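Cerato-platanin 1 (Moniliophthora perniciosa, PDB 3SUJ) is of unknown function but belongs to the secreted cerato-platanin family, folds as a double-psi beta barrel and binds zinc. Local coordinates at residues Ser50-Ala53 with Asn59-Ser62; Gly38-Phe43 with Val81-Ser86; Ala92-Met97 with Arg104-Gly109. All coordinates share one frame; numbering follows the deposited sequence.

In the fold
Contact 2 is the buried one: two loop residues, Leu40 and Pro41, rest on Val81 and Ile83 of strand 76-83 near the middle of the chain, by van der Waals packing, including a methyl on a carbonyl oxygen. Contacts 1 and 3 are only partly buried and lie about 20 Å apart, centre to centre, on opposite sides of the chain's centre. Each has a packed side and a polar, metal-bearing side, zinc on Asp51 in contact 1 and an ion modelled as sodium on Glu106 in contact 3. Contact 1 touches contact 2 directly, through Gly61 with Ala82 and Ile52 with Arg85, whereas contact 3 joins two short helices and touches neither of the others.

Contact 1: residues Ser50-Ala53 with Asn59-Ser62; sequences SDIA and NCGS. With ZN (zinc ion), chain E.
Ile52 and Asn59 make the tight part of this contact, where the CD1 methyl of the isoleucine presses on the backbone of the other segment. Ile52 CD1 is 3.5 Å from Asn59 C and also 3.5 Å from Cys60 N, which puts it against the peptide unit between those two residues. CG1 beside the backbone N (chi1 -54°) and a further bend at chi2 bring CD1 over to Asn59-Cys60, while CG2 also faces the sulfur, and both methyls come within 4.2 Å of Cys60 SG. That sulfur is half of the disulfide to Cys23, so Ile52 pads one flank of the bridge. Both segments belong to the connection between strands 47-49 and 63-68 of the double-psi beta barrel, and Asn59-Ser62 forms a type II turn in it, closed by Ser62 N to Asn59 O at 3.0 Å. One hydrogen bond ties the segments together: Asn59 ND2 donates to Asp51 O over 2.9 Å, nearly straight at 166°. The oxygen lies close to the plane of the Asn59 amide, whereas the donor sits above the plane of the Asp51 carbonyl, 36° out of it. Lys117 donates to Asn59 OD1, and with both ends of the amide engaged its rotation is fixed. Beyond this bond the packing gives way to water and metal. The Asp51 carboxylate leads off to a zinc ion, which OD2 binds at 2.0 Å. A water on the same zinc, 2.2 Å from the metal, donates to Asp51 OD1 at 3.0 Å; two further ligand atoms come from outside these segments.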
# COMPACT_ATOMS: atom_id res chain seq x y z
N SER A 50 -7.90 4.78 0.91
CA SER A 50 -9.27 5.27 0.83
C SER A 50 -9.66 5.60 -0.56
O SER A 50 -10.88 5.78 -0.80
CB SER A 50 -9.46 6.41 1.82
OG SER A 50 -8.59 7.49 1.53
N ASP A 51 -8.77 5.62 -1.53
CA ASP A 51 -9.12 5.81 -2.94
C ASP A 51 -9.75 4.56 -3.50
O ASP A 51 -10.28 4.59 -4.58
CB ASP A 51 -7.89 6.15 -3.78
CG ASP A 51 -7.49 7.59 -3.66
OD1 ASP A 51 -8.15 8.39 -3.00
OD2 ASP A 51 -6.41 7.87 -4.21
N ILE A 52 -9.66 3.42 -2.79
CA ILE A 52 -10.39 2.21 -3.19
C ILE A 52 -11.75 2.30 -2.54
O ILE A 52 -11.89 2.03 -1.35
CB ILE A 52 -9.66 0.97 -2.75
CG1 ILE A 52 -8.21 0.96 -3.22
CG2 ILE A 52 -10.43 -0.34 -3.13
CD1 ILE A 52 -8.20 0.90 -4.60
N ALA A 53 -12.75 2.75 -3.29
CA ALA A 53 -14.07 3.06 -2.69
C ALA A 53 -14.80 1.78 -2.26
O ALA A 53 -15.56 1.81 -1.28
CB ALA A 53 -14.95 3.83 -3.70
N ASN A 59 -9.30 2.37 -9.04
CA ASN A 59 -7.99 2.58 -8.41
C ASN A 59 -7.34 1.28 -7.97
O ASN A 59 -6.17 1.30 -7.50
CB ASN A 59 -8.13 3.54 -7.23
CG ASN A 59 -8.41 4.94 -7.71
OD1 ASN A 59 -7.76 5.37 -8.71
ND2 ASN A 59 -9.29 5.64 -7.08
N CYS A 60 -8.03 0.14 -8.02
CA CYS A 60 -7.36 -1.12 -7.63
C CYS A 60 -6.14 -1.33 -8.49
O CYS A 60 -6.17 -1.19 -9.72
CB CYS A 60 -8.34 -2.25 -7.90
SG CYS A 60 -9.65 -2.41 -6.65
N GLY A 61 -5.05 -1.76 -7.88
CA GLY A 61 -3.81 -1.97 -8.60
C GLY A 61 -3.05 -0.71 -8.94
O GLY A 61 -2.02 -0.86 -9.61
N SER A 62 -3.47 0.45 -8.53
CA SER A 62 -2.69 1.67 -8.80
C SER A 62 -1.49 1.74 -7.89
O SER A 62 -1.45 1.13 -6.80
CB SER A 62 -3.56 2.92 -8.51
OG SER A 62 -4.49 3.24 -9.48
ZN ZN E . -5.92 9.79 -3.72
O HOH W 1 -7.63 11.10 -4.05

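Contact 2: residues Gly38-Phe43 with Val81-Ser86; sequences GDLPGF and VAIDRS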
# COMPACT_ATOMS: atom_id res chain seq x y z
N GLY A 38 2.13 -12.24 -2.27
CA GLY A 38 3.52 -12.34 -2.73
C GLY A 38 3.69 -12.37 -4.21
O GLY A 38 4.80 -12.12 -4.64
N ASP A 39 2.63 -12.49 -4.98
CA ASP A 39 2.70 -12.38 -6.46
C ASP A 39 2.62 -10.93 -6.91
O ASP A 39 2.87 -10.62 -8.09
CB ASP A 39 1.54 -13.15 -7.09
CG ASP A 39 1.64 -14.64 -6.76
OD1 ASP A 39 2.74 -15.22 -6.84
OD2 ASP A 39 0.67 -15.25 -6.33
N LEU A 40 2.25 -10.01 -6.02
CA LEU A 40 2.11 -8.61 -6.44
C LEU A 40 3.44 -7.97 -6.74
O LEU A 40 4.40 -8.12 -6.02
CB LEU A 40 1.30 -7.78 -5.42
CG LEU A 40 -0.11 -8.22 -5.18
CD1 LEU A 40 -0.63 -7.71 -3.87
CD2 LEU A 40 -1.03 -7.77 -6.33
N PRO A 41 3.47 -7.15 -7.84
CA PRO A 41 4.71 -6.43 -8.09
C PRO A 41 5.14 -5.54 -6.92
O PRO A 41 4.35 -4.80 -6.33
CB PRO A 41 4.38 -5.57 -9.32
CG PRO A 41 3.25 -6.33 -9.97
CD PRO A 41 2.41 -6.88 -8.83
N GLY A 42 6.39 -5.59 -6.54
CA GLY A 42 6.97 -4.84 -5.44
C GLY A 42 6.53 -5.31 -4.03
O GLY A 42 6.85 -4.62 -3.09
N PHE A 43 5.90 -6.49 -3.93
CA PHE A 43 5.60 -7.01 -2.60
C PHE A 43 6.88 -6.97 -1.80
O PHE A 43 7.95 -7.34 -2.37
CB PHE A 43 5.08 -8.48 -2.71
CG PHE A 43 4.89 -9.07 -1.35
CD1 PHE A 43 3.66 -8.88 -0.68
CD2 PHE A 43 5.91 -9.78 -0.71
CE1 PHE A 43 3.45 -9.38 0.64
CE2 PHE A 43 5.72 -10.24 0.57
CZ PHE A 43 4.49 -10.08 1.25
N VAL A 81 1.43 -0.57 -4.03
CA VAL A 81 0.31 -1.00 -4.81
C VAL A 81 -0.94 -1.03 -3.93
O VAL A 81 -0.91 -1.76 -2.90
CB VAL A 81 0.56 -2.39 -5.47
CG1 VAL A 81 -0.68 -2.81 -6.29
CG2 VAL A 81 1.85 -2.32 -6.34
N ALA A 82 -2.01 -0.38 -4.31
CA ALA A 82 -3.22 -0.37 -3.55
C ALA A 82 -4.15 -1.49 -3.99
O ALA A 82 -4.48 -1.68 -5.16
CB ALA A 82 -3.95 0.92 -3.78
N ILE A 83 -4.50 -2.33 -2.99
CA ILE A 83 -5.26 -3.56 -3.28
C ILE A 83 -6.49 -3.69 -2.37
O ILE A 83 -7.26 -4.70 -2.54
CB ILE A 83 -4.36 -4.84 -3.10
CG1 ILE A 83 -4.04 -5.08 -1.58
CG2 ILE A 83 -3.03 -4.70 -3.86
CD1 ILE A 83 -3.20 -6.40 -1.36
N ASP A 84 -6.67 -2.79 -1.45
CA ASP A 84 -7.68 -2.96 -0.38
C ASP A 84 -8.23 -1.60 0.00
O ASP A 84 -7.48 -0.58 -0.13
CB ASP A 84 -6.98 -3.68 0.83
CG ASP A 84 -7.90 -4.35 1.77
OD1 ASP A 84 -9.04 -4.73 1.43
OD2 ASP A 84 -7.41 -4.59 2.89
N ARG A 85 -9.43 -1.51 0.49
CA ARG A 85 -9.88 -0.24 1.03
C ARG A 85 -9.27 0.06 2.40
O ARG A 85 -9.11 -0.88 3.25
CB ARG A 85 -11.43 -0.25 1.17
CG ARG A 85 -11.97 1.05 1.80
CD ARG A 85 -13.43 1.31 1.43
NE ARG A 85 -13.85 2.56 2.08
CZ ARG A 85 -13.46 3.77 1.66
NH1 ARG A 85 -12.75 3.94 0.57
NH2 ARG A 85 -13.76 4.86 2.38
N SER A 86 -8.87 1.30 2.67
CA SER A 86 -8.59 1.80 4.01
C SER A 86 -9.64 2.90 4.20
O SER A 86 -9.96 3.63 3.26
CB SER A 86 -7.16 2.39 3.99
OG SER A 86 -6.68 2.62 5.32
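Strand 76-83 of the barrel turns Val81 and Ile83 toward Leu40 and Pro41 in the long loop between strands 3-7 and 47-49. The two strand residues alternate with Ala82, so both come from one face of the strand, and what they meet is hydrocarbon and one carbonyl. Leu40 CD1 does the touching from the loop side: it rests against two methyls of Ile83 at once, 3.8 Å from Ile83 CD1 and 3.8 Å from Ile83 CG2, and the two side chains cross at a slant. With CG1 of Ile83 between its backbone N and carbonyl carbon (chi1 70°) and the chain extended beyond it, CD1 and CG2 both face Leu40. Two residues back on the strand, Val81 CG2 lies 3.5 Å from Pro41 O, a van der Waals contact of a methyl with a carbonyl oxygen. The loop keeps its shape through a type II turn from Leu40 to Phe43, held by Phe43 N to Leu40 O at 3.0 Å, with Gly42 at the positive-phi position. Around this patch Leu30 also packs on Ile83, while Tyr34 and Phe120 pack on Pro41. Just past Ile83 the chain turns a corner at Asp84, whose carboxylate takes bonds from Thr22 N and Tyr11 OH. The long loop between strands 3-7 and 47-49 thus lays Leu40 and Pro41 on strand 76-83, a buried contact in this cerato-platanin version of the double-psi beta barrel.

Contact 3: residues Ala92-Met97 with Arg104-Gly109; sequences ASKQAM and RAEELG. With NA (sodium ion), chain H.
Met97 and Ala105 bring the two segments closest, their CA atoms 5.4 Å apart, where the first turn of helix 94-101 passes the short helix 105-108. Ser93 caps the first helix, its OG accepting from Ala96 N at 2.9 Å. The second helix follows Arg104 at its N-cap position and ends at Leu108, and Gly109 leaves helical geometry with positive phi. Extended from a CG anti to its backbone N (chi1 -173°), the Met97 side chain runs alongside the second helix: CG lies 3.7 Å from Ala105 CB, and CE ends 3.4 Å from Gly109 O. An alanine in place of Met97 is likely to open a gap beside Ala105 and leave Gly109 O, just past the short helix, without its methyl neighbour. Toward solvent the chemistry becomes polar. Lys94 stretches past Ala105, and a water links its NZ to Glu106 OE1, 2.9 Å from each of those two atoms; Asp98 is the salt-bridge partner of this lysine. Both oxygens of Glu106 face an ion modelled as sodium, unevenly, OE1 at 2.0 Å and OE2 at 2.7 Å, with three waters also around it; several of the distances are short for sodium, so its identity is doubtful. Tyr7 of strand 3-7 touches Lys94, Met97, Ala105 and Glu106 and so backs both helices, while Ala96 faces Ile78 of strand 76-83.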
# COMPACT_ATOMS: atom_id res chain seq x y z
N ALA A 92 -0.14 0.50 4.82
CA ALA A 92 0.81 -0.37 4.12
C ALA A 92 1.22 -1.52 4.98
O ALA A 92 0.84 -1.63 6.15
CB ALA A 92 2.01 0.43 3.69
N SER A 93 1.99 -2.45 4.41
CA SER A 93 2.68 -3.45 5.20
C SER A 93 3.52 -2.79 6.25
O SER A 93 4.03 -1.67 6.07
CB SER A 93 3.50 -4.45 4.35
OG SER A 93 4.82 -3.90 3.75
N LYS A 94 3.87 -3.55 7.34
CA LYS A 94 4.86 -3.07 8.29
C LYS A 94 6.23 -2.92 7.60
O LYS A 94 6.89 -1.94 7.89
CB LYS A 94 4.96 -4.00 9.51
CG LYS A 94 5.82 -3.40 10.59
CD LYS A 94 5.86 -4.38 11.77
CE LYS A 94 6.79 -3.79 12.80
NZ LYS A 94 8.23 -4.03 12.48
N GLN A 95 6.60 -3.87 6.76
CA GLN A 95 7.91 -3.74 6.08
C GLN A 95 7.95 -2.41 5.28
O GLN A 95 8.98 -1.74 5.28
CB GLN A 95 8.14 -4.91 5.18
CG GLN A 95 8.61 -6.17 5.91
CD GLN A 95 8.52 -7.34 5.06
OE1 GLN A 95 9.55 -7.68 4.36
NE2 GLN A 95 7.34 -7.96 5.00
N ALA A 96 6.90 -2.07 4.57
CA ALA A 96 6.90 -0.85 3.79
C ALA A 96 7.01 0.37 4.68
O ALA A 96 7.78 1.29 4.39
CB ALA A 96 5.67 -0.84 2.99
N MET A 97 6.26 0.39 5.80
CA MET A 97 6.31 1.55 6.65
C MET A 97 7.67 1.63 7.39
O MET A 97 8.14 2.74 7.62
CB MET A 97 5.11 1.58 7.62
CG MET A 97 5.09 2.92 8.39
SD MET A 97 3.50 3.09 9.24
CE MET A 97 3.77 4.53 10.22
N ARG A 104 10.73 2.61 12.14
CA ARG A 104 9.95 3.22 13.21
C ARG A 104 8.45 3.03 13.00
O ARG A 104 7.67 3.80 13.60
CB ARG A 104 10.30 4.70 13.28
CG ARG A 104 11.75 4.94 13.62
CD ARG A 104 12.09 6.41 13.60
NE ARG A 104 11.53 6.94 14.81
CZ ARG A 104 11.19 8.23 14.98
NH1 ARG A 104 11.36 9.06 13.99
NH2 ARG A 104 10.69 8.59 16.15
N ALA A 105 8.04 2.03 12.29
CA ALA A 105 6.60 1.88 12.00
C ALA A 105 5.77 1.69 13.30
O ALA A 105 4.83 2.37 13.56
CB ALA A 105 6.37 0.72 11.12
N GLU A 106 6.07 0.68 14.06
CA GLU A 106 5.46 0.43 15.36
C GLU A 106 5.57 1.58 16.32
O GLU A 106 4.56 1.99 16.94
CB GLU A 106 6.06 -0.86 15.97
CG GLU A 106 5.38 -1.39 17.25
CD GLU A 106 5.85 -2.83 17.62
OE1 GLU A 106 6.82 -3.44 17.03
OE2 GLU A 106 5.20 -3.42 18.49
N GLU A 107 6.73 2.20 16.46
CA GLU A 107 6.84 3.34 17.31
C GLU A 107 5.92 4.49 16.95
O GLU A 107 5.19 5.05 17.76
CB GLU A 107 8.32 3.79 17.29
CG GLU A 107 8.51 5.06 17.98
CD GLU A 107 9.78 5.80 17.59
OE1 GLU A 107 10.69 5.23 16.92
OE2 GLU A 107 9.89 6.97 17.97
N LEU A 108 5.86 4.86 15.67
CA LEU A 108 5.05 5.99 15.21
C LEU A 108 3.58 5.65 15.05
O LEU A 108 2.73 6.47 15.35
CB LEU A 108 5.65 6.55 13.89
CG LEU A 108 7.06 7.13 14.08
CD1 LEU A 108 7.77 7.46 12.75
CD2 LEU A 108 7.02 8.33 15.02
N GLY A 109 3.33 4.48 14.53
CA GLY A 109 1.96 4.01 14.34
C GLY A 109 1.33 4.55 13.06
O GLY A 109 1.00 3.82 12.15
NA NA H . 7.09 -5.21 17.96
O HOH W 2 8.68 -0.84 13.65
O HOH W 3 9.08 -3.18 15.17
O HOH W 4 5.61 -5.20 19.73
O HOH W 5 8.33 -6.27 16.72
O HOH W 6 8.49 -4.67 19.13